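Local coordinates for protein sucrose 6(F)-phosphate phosphorylase (Thermoanaerobacterium thermosaccharolyticum DSM 571, PDB 6S9V) that is a bacterial phosphorylase of the alpha-amylase family, built on a closed eight-stranded parallel beta/alpha (TIM) barrel with a C-terminal antiparallel sheet, at residues Pro152-Lys157 against Val167-Gly172; Met290-Leu295 against Ile464-Lys469; Val208-Val213 against Ile247-Glu252; Phe45-Gly50 against Leu440-Asn445. All blocks are in the same frame, centred on the assembly; numbering follows the deposited sequence.

Contact 3 lies nearest the chain's centre and pairs two neighbouring strands of the parallel barrel; its charged groups gather where those strands end. The other three sit farther out. Contact 1 closes an antiparallel hairpin by backbone bonds and a hydroxyl pair, and touches contact 3 through Phe171 CE2 and Ala212 CB, 3.9 Å apart. Contact 2, largely apolar apart from one buried tyrosine hydroxyl, joins a helix to the C-terminal sheet. Contact 4 brings a loop ahead of a barrel strand to a late helix, with a salt bridge between exposed residues beside a buried apolar patch. Contacts 1 and 2 lie on opposite sides of the chain's centre, about 45 Å apart between their centres.

Contact 1: Pro152-Lys157 against Val167-Gly172; sequences PYSTFK and VWTTFG
Ser154 turns its OG anti to its own carbonyl carbon (chi1 -65°), and Thr169 sets OG1 between its backbone N and carbonyl carbon (chi1 60°); these two torsions bring the hydroxyls together. Ser154 OG and Thr169 OG1 lie 2.8 Å apart in a hydrogen bond that either could donate, and Ser154 OG is also bonded to the backbone N of Ser177. Alongside, the backbones run antiparallel: Ser154 and Val167 form a hydrogen-bonded pair, with Ser154 N to Val167 O and Val167 N to Ser154 O both 3.0 Å. Past the strand end, Thr169 N reaches Pro152 O at 2.8 Å from above the carbonyl plane. That same oxygen rests over one face of the Trp168 ring, offset toward its rim. The proline ring approaches the indole obliquely, putting Pro152 CG 3.5 Å from Trp168 CZ2. Farther along, Phe156 CE2 meets Val167 CG2 at 3.6 Å, the side chains crossing at about a right angle. All this belongs to the hairpin of strands 153-157 and 164-168. Phe109 of helix 107-115 meets the Phe156 ring edge-to-face and touches Val167, while Ile180 of strand 179-181 packs on Phe156 and Thr169.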
# COMPACT_ATOMS: atom_id res chain seq x y z
N PRO A 152 20.21 12.21 -3.38
CA PRO A 152 19.31 12.05 -2.23
C PRO A 152 19.27 13.27 -1.32
O PRO A 152 18.99 13.14 -0.12
CB PRO A 152 19.90 10.84 -1.50
CG PRO A 152 21.38 10.96 -1.76
CD PRO A 152 21.50 11.52 -3.17
N TYR A 153 19.53 14.45 -1.87
CA TYR A 153 19.49 15.68 -1.09
C TYR A 153 19.13 16.84 -2.01
O TYR A 153 19.16 16.72 -3.24
CB TYR A 153 20.83 15.95 -0.38
CG TYR A 153 22.04 15.91 -1.27
CD1 TYR A 153 22.39 17.00 -2.05
CD2 TYR A 153 22.83 14.78 -1.33
CE1 TYR A 153 23.50 16.96 -2.87
CE2 TYR A 153 23.94 14.73 -2.15
CZ TYR A 153 24.27 15.82 -2.92
OH TYR A 153 25.37 15.78 -3.74
N SER A 154 18.77 17.96 -1.39
CA SER A 154 18.36 19.16 -2.08
C SER A 154 19.00 20.37 -1.40
O SER A 154 19.26 20.34 -0.19
CB SER A 154 16.83 19.32 -2.09
OG SER A 154 16.20 18.29 -2.84
N THR A 155 19.20 21.43 -2.18
CA THR A 155 19.86 22.64 -1.71
C THR A 155 18.83 23.76 -1.55
O THR A 155 18.00 23.98 -2.43
CB THR A 155 20.95 23.07 -2.69
OG1 THR A 155 21.89 22.00 -2.85
CG2 THR A 155 21.69 24.31 -2.19
N PHE A 156 18.90 24.45 -0.42
CA PHE A 156 17.99 25.55 -0.12
C PHE A 156 18.79 26.75 0.35
O PHE A 156 19.91 26.62 0.85
CB PHE A 156 16.96 25.16 0.94
CG PHE A 156 16.09 24.01 0.54
CD1 PHE A 156 14.90 24.24 -0.13
CD2 PHE A 156 16.46 22.71 0.83
CE1 PHE A 156 14.09 23.18 -0.49
CE2 PHE A 156 15.66 21.66 0.46
CZ PHE A 156 14.47 21.89 -0.20
N LYS A 157 18.20 27.92 0.20
CA LYS A 157 18.81 29.18 0.61
C LYS A 157 18.24 29.56 1.97
O LYS A 157 17.02 29.65 2.14
CB LYS A 157 18.52 30.28 -0.41
CG LYS A 157 19.12 31.64 -0.09
CD LYS A 157 18.57 32.70 -1.04
CE LYS A 157 19.22 34.06 -0.82
NZ LYS A 157 18.75 35.08 -1.79
N VAL A 167 19.93 19.55 2.62
CA VAL A 167 19.24 18.65 3.53
C VAL A 167 18.84 17.40 2.75
O VAL A 167 18.64 17.44 1.54
CB VAL A 167 17.99 19.28 4.19
CG1 VAL A 167 18.38 20.51 5.00
CG2 VAL A 167 16.95 19.62 3.15
N TRP A 168 18.73 16.29 3.47
CA TRP A 168 18.42 15.02 2.84
C TRP A 168 16.99 15.03 2.30
O TRP A 168 16.05 15.43 3.00
CB TRP A 168 18.62 13.89 3.84
CG TRP A 168 19.04 12.60 3.23
CD1 TRP A 168 18.26 11.51 2.95
CD2 TRP A 168 20.36 12.28 2.76
NE1 TRP A 168 19.02 10.52 2.37
CE2 TRP A 168 20.31 10.98 2.23
CE3 TRP A 168 21.57 12.98 2.74
CZ2 TRP A 168 21.43 10.34 1.70
CZ3 TRP A 168 22.69 12.35 2.21
CH2 TRP A 168 22.61 11.04 1.70
N THR A 169 16.84 14.57 1.06
CA THR A 169 15.53 14.43 0.42
C THR A 169 15.59 13.15 -0.40
O THR A 169 16.11 13.15 -1.52
CB THR A 169 15.18 15.65 -0.45
OG1 THR A 169 16.15 15.81 -1.49
CG2 THR A 169 15.15 16.91 0.41
N THR A 170 15.08 12.05 0.18
CA THR A 170 15.11 10.76 -0.50
C THR A 170 14.27 10.78 -1.77
O THR A 170 14.66 10.19 -2.78
CB THR A 170 14.61 9.66 0.44
OG1 THR A 170 15.52 9.51 1.54
CG2 THR A 170 14.45 8.34 -0.28
N PHE A 171 13.11 11.42 -1.72
CA PHE A 171 12.16 11.45 -2.82
C PHE A 171 11.96 12.87 -3.31
O PHE A 171 12.23 13.85 -2.61
CB PHE A 171 10.80 10.88 -2.39
CG PHE A 171 10.87 9.50 -1.85
CD1 PHE A 171 10.94 8.42 -2.71
CD2 PHE A 171 10.85 9.26 -0.48
CE1 PHE A 171 10.99 7.13 -2.22
CE2 PHE A 171 10.91 7.98 0.02
CZ PHE A 171 10.99 6.91 -0.86
N GLY A 172 11.44 12.99 -4.53
CA GLY A 172 11.06 14.28 -5.06
C GLY A 172 11.32 14.38 -6.54
O GLY A 172 12.46 14.24 -6.99

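Contact 2: Met290-Leu295 against Ile464-Lys469; sequences MLYHYL and IRLTWK
The Tyr292 ring is met obliquely by Leu466 CD2, which comes to 4.4 Å from Tyr292 CE1, and by the carbonyl oxygen of Arg465. Its hydroxyl carries the polar part of the contact. Arg465 N donates to Tyr292 OH at 3.0 Å, nearly straight at 164°, and the same hydroxyl is hydrogen-bonded to the carbonyl oxygen of Glu457. Two backbone groups, one in strand 463-470 and one just past the end of strand 453-456, hold this one hydroxyl of a buried tyrosine. A chi1 of -95° swings the CG of Tyr292 off a staggered position, and the ring end comes nearer the strand than the start of the side chain would suggest.

Beside the ring the meeting is apolar. Leu295 and Leu466 reach toward each other tip to tip, with Leu295 CD1 3.9 Å from Leu466 CD2. A turn earlier in the helix, Leu291 CD2 lies 3.9 Å from Ile464 CD1, these two side chains crossing at about a right angle. Thr282 of helix 275-285 touches both Leu291 and Ile464, and Ile456 touches Tyr292 and Leu295. With axes 10.7 Å apart at closest and only 25° between their directions, helix 290-295 and strand 464-469 show the near-aligned alpha/beta packing of a helix on a sheet. Here it fastens the C-terminal antiparallel sheet to the rest of the chain, an arrangement consistent with the alpha-amylase family.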
# COMPACT_ATOMS: atom_id res chain seq x y z
N MET A 290 3.46 -21.75 -8.68
CA MET A 290 4.02 -20.64 -7.90
C MET A 290 3.08 -20.23 -6.77
O MET A 290 3.53 -19.98 -5.65
CB MET A 290 4.28 -19.45 -8.82
CG MET A 290 5.01 -18.30 -8.16
SD MET A 290 5.22 -16.90 -9.27
CE MET A 290 6.07 -15.75 -8.19
N LEU A 291 1.78 -20.15 -7.06
CA LEU A 291 0.81 -19.78 -6.04
C LEU A 291 0.80 -20.80 -4.90
O LEU A 291 0.80 -20.43 -3.72
CB LEU A 291 -0.58 -19.67 -6.66
CG LEU A 291 -1.75 -19.44 -5.70
CD1 LEU A 291 -1.64 -18.09 -5.02
CD2 LEU A 291 -3.07 -19.57 -6.46
N TYR A 292 0.77 -22.08 -5.24
CA TYR A 292 0.75 -23.11 -4.21
C TYR A 292 2.02 -23.08 -3.38
O TYR A 292 1.97 -23.22 -2.15
CB TYR A 292 0.52 -24.48 -4.84
CG TYR A 292 -0.95 -24.87 -4.82
CD1 TYR A 292 -1.93 -23.98 -5.24
CD2 TYR A 292 -1.35 -26.12 -4.37
CE1 TYR A 292 -3.27 -24.32 -5.23
CE2 TYR A 292 -2.69 -26.48 -4.36
CZ TYR A 292 -3.64 -25.57 -4.78
OH TYR A 292 -4.97 -25.91 -4.75
N HIS A 293 3.17 -22.88 -4.03
CA HIS A 293 4.41 -22.78 -3.27
C HIS A 293 4.37 -21.59 -2.31
O HIS A 293 4.86 -21.68 -1.18
CB HIS A 293 5.62 -22.64 -4.20
CG HIS A 293 6.93 -22.64 -3.49
ND1 HIS A 293 7.41 -23.75 -2.82
CD2 HIS A 293 7.85 -21.67 -3.31
CE1 HIS A 293 8.58 -23.46 -2.28
NE2 HIS A 293 8.87 -22.21 -2.56
N TYR A 294 3.79 -20.47 -2.75
CA TYR A 294 3.72 -19.28 -1.91
C TYR A 294 2.74 -19.46 -0.76
O TYR A 294 3.04 -19.10 0.39
CB TYR A 294 3.35 -18.06 -2.77
CG TYR A 294 3.30 -16.77 -1.98
CD1 TYR A 294 4.33 -16.44 -1.12
CD2 TYR A 294 2.24 -15.88 -2.12
CE1 TYR A 294 4.30 -15.27 -0.39
CE2 TYR A 294 2.20 -14.70 -1.39
CZ TYR A 294 3.24 -14.40 -0.53
OH TYR A 294 3.24 -13.25 0.21
N LEU A 295 1.56 -20.01 -1.04
CA LEU A 295 0.55 -20.19 -0.00
C LEU A 295 1.05 -21.08 1.13
O LEU A 295 0.67 -20.88 2.29
CB LEU A 295 -0.73 -20.77 -0.60
CG LEU A 295 -1.52 -19.84 -1.51
CD1 LEU A 295 -2.74 -20.57 -2.07
CD2 LEU A 295 -1.94 -18.59 -0.79
N ILE A 464 -7.23 -24.75 -9.13
CA ILE A 464 -7.00 -24.19 -7.81
C ILE A 464 -8.12 -24.69 -6.90
O ILE A 464 -9.30 -24.56 -7.23
CB ILE A 464 -6.98 -22.64 -7.84
CG1 ILE A 464 -5.76 -22.15 -8.62
CG2 ILE A 464 -6.99 -22.08 -6.43
CD1 ILE A 464 -5.82 -20.70 -9.02
N ARG A 465 -7.74 -25.26 -5.75
CA ARG A 465 -8.73 -25.77 -4.80
C ARG A 465 -8.30 -25.36 -3.40
O ARG A 465 -7.30 -25.87 -2.89
CB ARG A 465 -8.88 -27.29 -4.90
CG ARG A 465 -9.48 -27.76 -6.21
CD ARG A 465 -9.90 -29.24 -6.15
NE ARG A 465 -11.20 -29.42 -5.52
CZ ARG A 465 -11.88 -30.57 -5.50
NH1 ARG A 465 -11.38 -31.65 -6.09
NH2 ARG A 465 -13.06 -30.64 -4.90
N LEU A 466 -9.05 -24.43 -2.81
CA LEU A 466 -8.77 -23.91 -1.48
C LEU A 466 -10.04 -23.95 -0.64
O LEU A 466 -11.13 -23.63 -1.13
CB LEU A 466 -8.25 -22.47 -1.56
CG LEU A 466 -7.02 -22.26 -2.46
CD1 LEU A 466 -6.73 -20.77 -2.60
CD2 LEU A 466 -5.80 -23.01 -1.93
N THR A 467 -9.90 -24.31 0.64
CA THR A 467 -11.05 -24.53 1.51
C THR A 467 -10.87 -23.83 2.84
O THR A 467 -9.78 -23.85 3.43
CB THR A 467 -11.27 -26.04 1.75
OG1 THR A 467 -11.69 -26.68 0.54
CG2 THR A 467 -12.30 -26.27 2.85
N TRP A 468 -11.95 -23.22 3.32
CA TRP A 468 -12.06 -22.68 4.67
C TRP A 468 -13.14 -23.46 5.42
O TRP A 468 -14.19 -23.79 4.85
CB TRP A 468 -12.38 -21.19 4.65
CG TRP A 468 -11.23 -20.34 4.21
CD1 TRP A 468 -10.88 -20.03 2.92
CD2 TRP A 468 -10.27 -19.70 5.05
NE1 TRP A 468 -9.77 -19.23 2.90
CE2 TRP A 468 -9.37 -19.01 4.20
CE3 TRP A 468 -10.08 -19.63 6.43
CZ2 TRP A 468 -8.29 -18.28 4.69
CZ3 TRP A 468 -9.00 -18.90 6.92
CH2 TRP A 468 -8.13 -18.23 6.05
N LYS A 469 -12.90 -23.72 6.70
CA LYS A 469 -13.85 -24.47 7.52
C LYS A 469 -14.02 -23.81 8.87
O LYS A 469 -13.03 -23.48 9.53
CB LYS A 469 -13.36 -25.92 7.72
CG LYS A 469 -13.41 -26.78 6.48
CD LYS A 469 -12.78 -28.15 6.71
CE LYS A 469 -13.57 -29.00 7.69
NZ LYS A 469 -14.77 -29.59 7.05

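Contact 3: Val208-Val213 against Ile247-Glu252; sequences VRLDAV and IELLLE
Val208, Arg209 and Leu210 pair in parallel with Leu249, Leu250 and Leu251, bonded through Leu250 N to Val208 O and Leu210 N to Leu250 O. The strand axes are 4.6 Å apart at closest and 35° askew. On the face with Val208 and Leu210, Leu210 CD1 meets Leu249 CD1 at 3.9 Å. Val208 CG2 presses tightly on Ile247 CG2, at 3.4 Å.

On the face with Arg209 and Leu250, charged groups gather at the strands' C-terminal ends. Extended from CG to NE, Arg209 bonds Asp211 OD1 through NH1 at 3.2 Å, near the guanidinium plane and on the carboxylate's anti side. Glu252 CB lies over one face of the guanidinium, offset toward its rim; Glu252 OE1, well out of that plane, is 3.5 Å from Arg209 NH2, a charge attraction with no N-H aimed at it. Ala212 N donates to Glu252 OE1 at 2.8 Å, meeting it from above the carboxylate plane.

Asp211 OD1 and Glu252 OE1 lie 3.4 Å apart without a hydrogen bond; Arg209, also salt-bridged to Asp96, draws both into one network. BTB, hydrogen-bonded to Asp211 OD1, and a sulfate on Arg209, both probably from the crystallisation liquor, are consistent with a polar pocket there.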
# COMPACT_ATOMS: atom_id res chain seq x y z
N VAL A 208 -2.61 2.50 11.08
CA VAL A 208 -1.76 3.53 10.48
C VAL A 208 -0.72 2.84 9.61
O VAL A 208 0.05 2.00 10.09
CB VAL A 208 -1.10 4.43 11.53
CG1 VAL A 208 -0.02 5.29 10.89
CG2 VAL A 208 -2.15 5.32 12.18
N ARG A 209 -0.67 3.23 8.34
CA ARG A 209 0.32 2.75 7.40
C ARG A 209 1.57 3.61 7.52
O ARG A 209 1.49 4.84 7.41
CB ARG A 209 -0.25 2.81 5.98
CG ARG A 209 0.70 2.47 4.84
CD ARG A 209 -0.05 2.67 3.51
NE ARG A 209 0.70 2.25 2.32
CZ ARG A 209 1.63 2.99 1.72
NH1 ARG A 209 1.98 4.17 2.21
NH2 ARG A 209 2.23 2.52 0.62
N LEU A 210 2.72 2.97 7.73
CA LEU A 210 3.99 3.68 7.81
C LEU A 210 4.59 3.75 6.41
O LEU A 210 5.23 2.81 5.94
CB LEU A 210 4.94 2.98 8.77
CG LEU A 210 4.48 2.90 10.23
CD1 LEU A 210 5.63 2.46 11.11
CD2 LEU A 210 3.92 4.22 10.74
N ASP A 211 4.40 4.89 5.75
CA ASP A 211 4.87 5.08 4.39
C ASP A 211 6.40 5.14 4.36
O ASP A 211 7.02 5.84 5.16
CB ASP A 211 4.28 6.37 3.82
CG ASP A 211 4.84 6.71 2.46
OD1 ASP A 211 4.56 5.95 1.50
OD2 ASP A 211 5.54 7.73 2.33
N ALA A 212 6.99 4.40 3.42
CA ALA A 212 8.42 4.49 3.14
C ALA A 212 9.25 4.27 4.41
O ALA A 212 10.33 4.82 4.56
CB ALA A 212 8.77 5.84 2.50
N VAL A 213 8.75 3.43 5.31
CA VAL A 213 9.43 3.26 6.59
C VAL A 213 10.84 2.70 6.39
O VAL A 213 11.75 2.99 7.18
CB VAL A 213 8.59 2.36 7.53
CG1 VAL A 213 8.52 0.93 7.01
CG2 VAL A 213 9.16 2.41 8.96
N ILE A 247 -3.77 2.15 18.25
CA ILE A 247 -3.49 2.07 16.82
C ILE A 247 -2.57 0.89 16.53
O ILE A 247 -1.56 0.70 17.23
CB ILE A 247 -2.87 3.39 16.31
CG1 ILE A 247 -3.88 4.53 16.46
CG2 ILE A 247 -2.45 3.25 14.85
CD1 ILE A 247 -3.33 5.91 16.12
N GLU A 248 -2.90 0.12 15.50
CA GLU A 248 -2.01 -0.91 14.97
C GLU A 248 -1.26 -0.34 13.77
O GLU A 248 -1.81 0.46 13.02
CB GLU A 248 -2.79 -2.15 14.54
CG GLU A 248 -3.55 -2.88 15.64
CD GLU A 248 -2.73 -3.96 16.33
OE1 GLU A 248 -1.55 -4.16 15.97
OE2 GLU A 248 -3.29 -4.62 17.24
N LEU A 249 0.01 -0.73 13.61
CA LEU A 249 0.84 -0.24 12.53
C LEU A 249 0.89 -1.25 11.39
O LEU A 249 1.00 -2.46 11.62
CB LEU A 249 2.27 0.05 13.00
CG LEU A 249 2.43 1.12 14.09
CD1 LEU A 249 3.90 1.34 14.41
CD2 LEU A 249 1.77 2.43 13.70
N LEU A 250 0.79 -0.75 10.16
CA LEU A 250 0.94 -1.54 8.94
C LEU A 250 2.16 -0.98 8.20
O LEU A 250 2.16 0.17 7.77
CB LEU A 250 -0.32 -1.45 8.08
CG LEU A 250 -0.32 -2.07 6.69
CD1 LEU A 250 0.15 -3.51 6.69
CD2 LEU A 250 -1.73 -1.95 6.11
N LEU A 251 3.22 -1.78 8.12
CA LEU A 251 4.47 -1.33 7.52
C LEU A 251 4.46 -1.58 6.02
O LEU A 251 4.12 -2.68 5.57
CB LEU A 251 5.67 -2.04 8.15
CG LEU A 251 5.96 -1.73 9.62
CD1 LEU A 251 4.79 -1.95 10.54
CD2 LEU A 251 7.17 -2.57 10.06
N GLU A 252 4.85 -0.56 5.26
CA GLU A 252 5.01 -0.68 3.81
C GLU A 252 6.49 -0.79 3.49
O GLU A 252 7.23 0.20 3.60
CB GLU A 252 4.41 0.52 3.09
CG GLU A 252 4.68 0.51 1.58
CD GLU A 252 5.67 1.58 1.13
OE1 GLU A 252 5.59 2.72 1.61
OE2 GLU A 252 6.54 1.27 0.29

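Contact 4: Phe45-Gly50 against Leu440-Asn445; sequences FSDVFG and LIRFRN
Asp47 and Arg442 supply the charged part of the contact. Asp47 OD2 uses its syn lone pair to accept from Arg442 NH1 at 2.9 Å, the N-H pointing almost straight at it (167°). The oxygen lies in the guanidinium plane, although the carboxylate and guanidinium planes are 69° apart. A chi1 of 63° places the CG of Asp47 between its backbone N and carbonyl carbon, and the arginine chain bends at chi2 and chi3 to come round.

Hydrogen bonds from one amide form the second group. Asn445 ND2 donates to Asp47 O at 3.2 Å and, more weakly, to Val48 O at 2.8 Å; its OD1 accepts a hydrogen bond from the backbone N of Val21. The asparagine thus pins two successive carbonyls of the loop that joins helix 34-44 to barrel strand 51-54; helix 432-446, which follows the last barrel strand of the (beta/alpha)8 fold, packs against this loop.

Apolar contact centres on Val48. Its CG1 lies 3.6 Å from Ile441 CG2 and also sits over the centre of the Phe49 ring, 3.7 Å above its plane. Val48 CG2 rests 4.0 Å from Arg442 CG. Leu396 of helix 393-396 touches both Ile441 and Phe49.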
# COMPACT_ATOMS: atom_id res chain seq x y z
N PHE A 45 -22.13 0.50 -0.83
CA PHE A 45 -21.07 -0.36 -0.31
C PHE A 45 -21.10 -0.54 1.21
O PHE A 45 -20.08 -0.94 1.79
CB PHE A 45 -19.70 0.20 -0.70
CG PHE A 45 -19.53 0.47 -2.17
CD1 PHE A 45 -19.81 -0.51 -3.10
CD2 PHE A 45 -19.06 1.69 -2.62
CE1 PHE A 45 -19.66 -0.27 -4.46
CE2 PHE A 45 -18.90 1.94 -3.97
CZ PHE A 45 -19.19 0.96 -4.89
N SER A 46 -22.24 -0.29 1.85
CA SER A 46 -22.26 -0.29 3.31
C SER A 46 -21.79 -1.62 3.89
O SER A 46 -21.07 -1.64 4.90
CB SER A 46 -23.65 0.08 3.82
OG SER A 46 -23.82 1.48 3.72
N ASP A 47 -22.22 -2.75 3.32
CA ASP A 47 -21.77 -4.05 3.80
C ASP A 47 -20.77 -4.68 2.85
O ASP A 47 -20.44 -5.87 2.98
CB ASP A 47 -22.96 -4.99 4.04
CG ASP A 47 -23.74 -5.29 2.77
OD1 ASP A 47 -23.65 -4.51 1.80
OD2 ASP A 47 -24.42 -6.33 2.75
N VAL A 48 -20.23 -3.89 1.93
CA VAL A 48 -19.21 -4.37 1.01
C VAL A 48 -17.84 -4.19 1.64
O VAL A 48 -16.93 -4.99 1.38
CB VAL A 48 -19.33 -3.61 -0.33
CG1 VAL A 48 -18.15 -3.93 -1.25
CG2 VAL A 48 -20.67 -3.96 -1.00
N PHE A 49 -17.66 -3.17 2.48
CA PHE A 49 -16.36 -2.90 3.09
C PHE A 49 -16.49 -2.83 4.60
O PHE A 49 -17.45 -2.25 5.13
CB PHE A 49 -15.75 -1.62 2.55
CG PHE A 49 -15.53 -1.64 1.08
CD1 PHE A 49 -14.65 -2.54 0.51
CD2 PHE A 49 -16.22 -0.78 0.25
CE1 PHE A 49 -14.46 -2.59 -0.85
CE2 PHE A 49 -16.03 -0.82 -1.11
CZ PHE A 49 -15.15 -1.72 -1.66
N GLY A 50 -15.53 -3.42 5.29
CA GLY A 50 -15.42 -3.29 6.73
C GLY A 50 -14.46 -2.20 7.14
O GLY A 50 -14.41 -1.80 8.31
N LEU A 440 -19.19 -11.36 -4.82
CA LEU A 440 -18.08 -12.11 -4.26
C LEU A 440 -17.56 -11.45 -2.99
O LEU A 440 -17.27 -12.13 -2.00
CB LEU A 440 -16.94 -12.22 -5.28
CG LEU A 440 -15.67 -12.93 -4.82
CD1 LEU A 440 -15.96 -14.40 -4.51
CD2 LEU A 440 -14.56 -12.80 -5.85
N ILE A 441 -17.44 -10.12 -3.00
CA ILE A 441 -16.98 -9.41 -1.80
C ILE A 441 -17.92 -9.69 -0.64
O ILE A 441 -17.48 -10.02 0.48
CB ILE A 441 -16.85 -7.90 -2.08
CG1 ILE A 441 -15.64 -7.63 -2.98
CG2 ILE A 441 -16.73 -7.15 -0.78
CD1 ILE A 441 -15.61 -6.20 -3.53
N ARG A 442 -19.22 -9.54 -0.87
CA ARG A 442 -20.17 -9.75 0.22
C ARG A 442 -20.15 -11.19 0.70
O ARG A 442 -20.32 -11.45 1.91
CB ARG A 442 -21.58 -9.31 -0.19
CG ARG A 442 -21.67 -7.80 -0.37
CD ARG A 442 -23.05 -7.28 0.00
NE ARG A 442 -24.04 -7.50 -1.03
CZ ARG A 442 -25.36 -7.38 -0.85
NH1 ARG A 442 -25.87 -7.04 0.33
NH2 ARG A 442 -26.16 -7.60 -1.88
N PHE A 443 -19.94 -12.15 -0.20
CA PHE A 443 -19.76 -13.53 0.26
C PHE A 443 -18.56 -13.64 1.19
O PHE A 443 -18.63 -14.28 2.24
CB PHE A 443 -19.59 -14.49 -0.92
CG PHE A 443 -19.49 -15.93 -0.49
CD1 PHE A 443 -20.63 -16.66 -0.20
CD2 PHE A 443 -18.25 -16.53 -0.34
CE1 PHE A 443 -20.54 -17.99 0.22
CE2 PHE A 443 -18.15 -17.86 0.07
CZ PHE A 443 -19.30 -18.59 0.35
N ARG A 444 -17.44 -13.00 0.82
CA ARG A 444 -16.24 -13.02 1.65
C ARG A 444 -16.46 -12.33 3.00
O ARG A 444 -15.80 -12.67 3.99
CB ARG A 444 -15.08 -12.39 0.88
CG ARG A 444 -13.79 -12.24 1.64
CD ARG A 444 -13.25 -13.56 2.17
NE ARG A 444 -11.95 -13.36 2.80
CZ ARG A 444 -11.78 -12.77 3.99
NH1 ARG A 444 -12.83 -12.33 4.67
NH2 ARG A 444 -10.56 -12.61 4.48
N ASN A 445 -17.36 -11.35 3.05
CA ASN A 445 -17.67 -10.68 4.31
C ASN A 445 -18.69 -11.44 5.15
O ASN A 445 -18.70 -11.31 6.38
CB ASN A 445 -18.21 -9.27 4.08
CG ASN A 445 -17.16 -8.33 3.57
OD1 ASN A 445 -15.96 -8.60 3.70
ND2 ASN A 445 -17.59 -7.22 2.97